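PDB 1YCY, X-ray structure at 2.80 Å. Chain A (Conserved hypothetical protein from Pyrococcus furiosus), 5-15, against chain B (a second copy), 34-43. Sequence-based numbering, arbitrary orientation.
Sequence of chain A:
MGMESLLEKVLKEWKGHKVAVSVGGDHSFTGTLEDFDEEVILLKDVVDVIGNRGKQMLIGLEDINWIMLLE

Chain A (5-15) SLLEKVLKEWK
Chain B, residues 34-43: EDFDEEVILL

A helix can pack on a β-hairpin largely through apolar contact, and this pair of chain copies is a compact example: 343 Å² is buried, with no hydrogen bond across the interface among the atoms modelled. Helix 6-14 of chain A lies 9.2 Å from strand 40-43 of chain B at closest axial approach, their directions 40° apart. In chain B, strand 34-36 pairs with 40-43: B:Leu42 N donates to B:Asp35 O (2.8 Å) and B:Glu34 N to B:Leu42 O (3.0 Å); B:Asp37 N to B:Val40 O (2.9 Å) closes the connection.

B:Asp35 (chi1 t) lies at the margin, OD2 4.5 Å from A:Leu6 CG, while B:Phe36 points away. B:Asp37 (chi1 p) suits the turn: its carboxylate OD1 accepts from B:Val40 N (3.2 Å) and rests 3.5 Å from A:Leu6 CB. A:Leu6 CA lies 6.3 Å from B:Asp37 CA, A:Leu7 CA 6.8 Å from B:Val40 CA. B:Val40 (phi/psi -143/166, chi1 m) sets CG2 3.9 Å from A:Leu6 CB and 4.2 Å from A:Leu7 CB; both leucines, partly exposed, have chi1 t, A:Leu7 with chi2 p, A:Leu6 lacking CD1 and CD2. Strand alternation sends B:Ile41 away and returns B:Leu42 (-123/124; t, p) toward the helix. Its branched end meets two residues: CD2 reaches A:Val10 CG2 (3.8 Å; chi1 t), and CD1 meets A:Trp14 CZ2 obliquely (4.3 Å; chi1 m, chi2 15°). B:Val40, B:Leu42, A:Val10 and A:Trp14, all buried, are fittingly apolar.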

# COMPACT_ATOMS: atom_id res chain seq x y z
N SER A 5 -2.03 -37.90 -4.79
CA SER A 5 -1.79 -36.46 -5.09
C SER A 5 -0.46 -36.28 -5.82
O SER A 5 0.61 -36.68 -5.32
CB SER A 5 -1.77 -35.62 -3.80
N LEU A 6 -0.52 -35.66 -7.00
CA LEU A 6 0.68 -35.13 -7.60
C LEU A 6 1.56 -34.52 -6.46
O LEU A 6 2.81 -34.65 -6.50
CB LEU A 6 0.36 -34.10 -8.70
CG LEU A 6 1.57 -33.52 -9.45
N LEU A 7 0.92 -33.89 -5.45
CA LEU A 7 1.69 -33.24 -4.35
C LEU A 7 2.43 -34.27 -3.47
O LEU A 7 3.65 -34.14 -3.27
CB LEU A 7 0.80 -32.34 -3.49
CG LEU A 7 1.53 -31.63 -2.34
CD1 LEU A 7 2.45 -30.50 -2.82
CD2 LEU A 7 0.52 -31.08 -1.40
N GLU A 8 1.70 -35.27 -2.95
CA GLU A 8 2.35 -36.36 -2.18
C GLU A 8 3.48 -37.00 -3.01
O GLU A 8 4.64 -36.94 -2.61
CB GLU A 8 1.33 -37.42 -1.73
N LYS A 9 3.14 -37.53 -4.19
CA LYS A 9 4.12 -38.19 -5.07
C LYS A 9 5.40 -37.37 -5.26
O LYS A 9 6.49 -37.87 -5.02
CB LYS A 9 3.53 -38.50 -6.46
CG LYS A 9 2.37 -39.48 -6.45
N VAL A 10 5.27 -36.13 -5.67
CA VAL A 10 6.44 -35.31 -5.95
C VAL A 10 7.19 -34.99 -4.67
O VAL A 10 8.40 -34.77 -4.70
CB VAL A 10 6.07 -34.00 -6.66
CG1 VAL A 10 7.32 -33.15 -6.91
CG2 VAL A 10 5.35 -34.29 -7.98
N LEU A 11 6.48 -34.91 -3.56
CA LEU A 11 7.16 -34.55 -2.32
C LEU A 11 7.97 -35.72 -1.79
O LEU A 11 9.13 -35.56 -1.38
CB LEU A 11 6.18 -33.99 -1.28
CG LEU A 11 5.79 -32.51 -1.49
CD1 LEU A 11 4.81 -32.06 -0.40
CD2 LEU A 11 7.01 -31.59 -1.53
N LYS A 12 7.37 -36.91 -1.84
CA LYS A 12 8.10 -38.16 -1.65
C LYS A 12 9.39 -38.09 -2.47
O LYS A 12 10.47 -38.28 -1.93
CB LYS A 12 7.25 -39.36 -2.07
CG LYS A 12 6.03 -39.65 -1.19
N GLU A 13 9.27 -37.77 -3.75
CA GLU A 13 10.43 -37.68 -4.64
C GLU A 13 11.49 -36.66 -4.20
O GLU A 13 12.66 -36.86 -4.47
CB GLU A 13 10.00 -37.31 -6.06
CG GLU A 13 9.13 -38.35 -6.78
CD GLU A 13 8.44 -37.78 -8.02
OE1 GLU A 13 7.34 -38.26 -8.37
OE2 GLU A 13 8.99 -36.84 -8.66
N TRP A 14 11.07 -35.57 -3.57
CA TRP A 14 12.01 -34.45 -3.28
C TRP A 14 12.59 -34.52 -1.88
O TRP A 14 13.50 -33.74 -1.55
CB TRP A 14 11.31 -33.09 -3.42
CG TRP A 14 10.91 -32.69 -4.80
CD1 TRP A 14 10.83 -33.48 -5.89
CD2 TRP A 14 10.49 -31.39 -5.21
NE1 TRP A 14 10.41 -32.76 -6.97
CE2 TRP A 14 10.18 -31.46 -6.58
CE3 TRP A 14 10.34 -30.16 -4.55
CZ2 TRP A 14 9.74 -30.35 -7.31
CZ3 TRP A 14 9.90 -29.05 -5.28
CH2 TRP A 14 9.61 -29.16 -6.65
N LYS A 15 12.05 -35.42 -1.05
CA LYS A 15 12.57 -35.64 0.31
C LYS A 15 14.04 -36.03 0.24
O LYS A 15 14.42 -36.94 -0.50
CB LYS A 15 11.77 -36.71 1.06
CG LYS A 15 11.84 -36.54 2.58
CD LYS A 15 11.29 -37.75 3.34
CE LYS A 15 9.83 -38.05 2.99
NZ LYS A 15 9.30 -39.24 3.75
N GLU B 34 5.15 -30.03 -16.93
CA GLU B 34 5.48 -31.44 -16.86
C GLU B 34 4.22 -32.23 -16.56
O GLU B 34 3.89 -33.17 -17.28
CB GLU B 34 6.56 -31.69 -15.82
CG GLU B 34 7.24 -33.01 -15.97
CD GLU B 34 8.04 -33.38 -14.74
OE1 GLU B 34 8.83 -32.52 -14.28
OE2 GLU B 34 7.87 -34.52 -14.23
N ASP B 35 3.51 -31.84 -15.51
CA ASP B 35 2.37 -32.61 -15.04
C ASP B 35 1.49 -31.75 -14.15
O ASP B 35 1.88 -30.64 -13.81
CB ASP B 35 2.86 -33.84 -14.29
CG ASP B 35 1.77 -34.88 -14.06
OD1 ASP B 35 0.66 -34.75 -14.64
OD2 ASP B 35 2.01 -35.82 -13.28
N PHE B 36 0.32 -32.28 -13.79
CA PHE B 36 -0.66 -31.54 -13.03
C PHE B 36 -1.76 -32.43 -12.47
O PHE B 36 -1.91 -33.57 -12.85
CB PHE B 36 -1.31 -30.50 -13.93
CG PHE B 36 -2.26 -31.08 -14.96
CD1 PHE B 36 -3.65 -31.13 -14.70
CD2 PHE B 36 -1.79 -31.57 -16.18
CE1 PHE B 36 -4.55 -31.65 -15.63
CE2 PHE B 36 -2.69 -32.11 -17.13
CZ PHE B 36 -4.07 -32.14 -16.85
N ASP B 37 -2.56 -31.86 -11.57
CA ASP B 37 -3.82 -32.46 -11.15
C ASP B 37 -4.71 -31.33 -10.59
O ASP B 37 -4.36 -30.15 -10.74
CB ASP B 37 -3.59 -33.61 -10.14
CG ASP B 37 -3.32 -33.12 -8.70
OD1 ASP B 37 -2.58 -32.13 -8.52
OD2 ASP B 37 -3.85 -33.76 -7.76
N GLU B 38 -5.83 -31.68 -9.94
CA GLU B 38 -6.71 -30.66 -9.31
C GLU B 38 -5.96 -29.65 -8.39
O GLU B 38 -6.03 -28.44 -8.63
CB GLU B 38 -7.85 -31.33 -8.54
N GLU B 39 -5.24 -30.12 -7.38
CA GLU B 39 -4.64 -29.22 -6.37
C GLU B 39 -3.41 -28.42 -6.87
O GLU B 39 -3.24 -27.25 -6.49
CB GLU B 39 -4.28 -29.99 -5.10
N VAL B 40 -2.57 -29.03 -7.71
CA VAL B 40 -1.28 -28.44 -8.11
C VAL B 40 -0.89 -28.68 -9.56
O VAL B 40 -1.47 -29.53 -10.23
CB VAL B 40 -0.10 -29.00 -7.28
CG1 VAL B 40 -0.07 -28.38 -5.90
CG2 VAL B 40 -0.16 -30.54 -7.20
N ILE B 41 0.10 -27.92 -10.01
CA ILE B 41 0.78 -28.21 -11.25
C ILE B 41 2.30 -28.26 -11.00
O ILE B 41 2.82 -27.65 -10.04
CB ILE B 41 0.47 -27.16 -12.37
CG1 ILE B 41 1.25 -25.87 -12.14
CG2 ILE B 41 -1.01 -26.90 -12.50
CD1 ILE B 41 1.17 -24.92 -13.28
N LEU B 42 3.00 -28.97 -11.89
CA LEU B 42 4.43 -29.19 -11.80
C LEU B 42 5.12 -28.69 -13.04
O LEU B 42 4.79 -29.13 -14.13
CB LEU B 42 4.71 -30.68 -11.63
CG LEU B 42 6.17 -31.18 -11.66
CD1 LEU B 42 7.10 -30.41 -10.72
CD2 LEU B 42 6.19 -32.67 -11.32
N LEU B 43 6.08 -27.79 -12.87
CA LEU B 43 6.88 -27.27 -13.97
C LEU B 43 8.26 -27.89 -13.99
O LEU B 43 8.79 -28.22 -12.95
CB LEU B 43 7.05 -25.76 -13.86
CG LEU B 43 6.00 -24.92 -14.57
CD1 LEU B 43 4.60 -25.31 -14.12
CD2 LEU B 43 6.29 -23.45 -14.33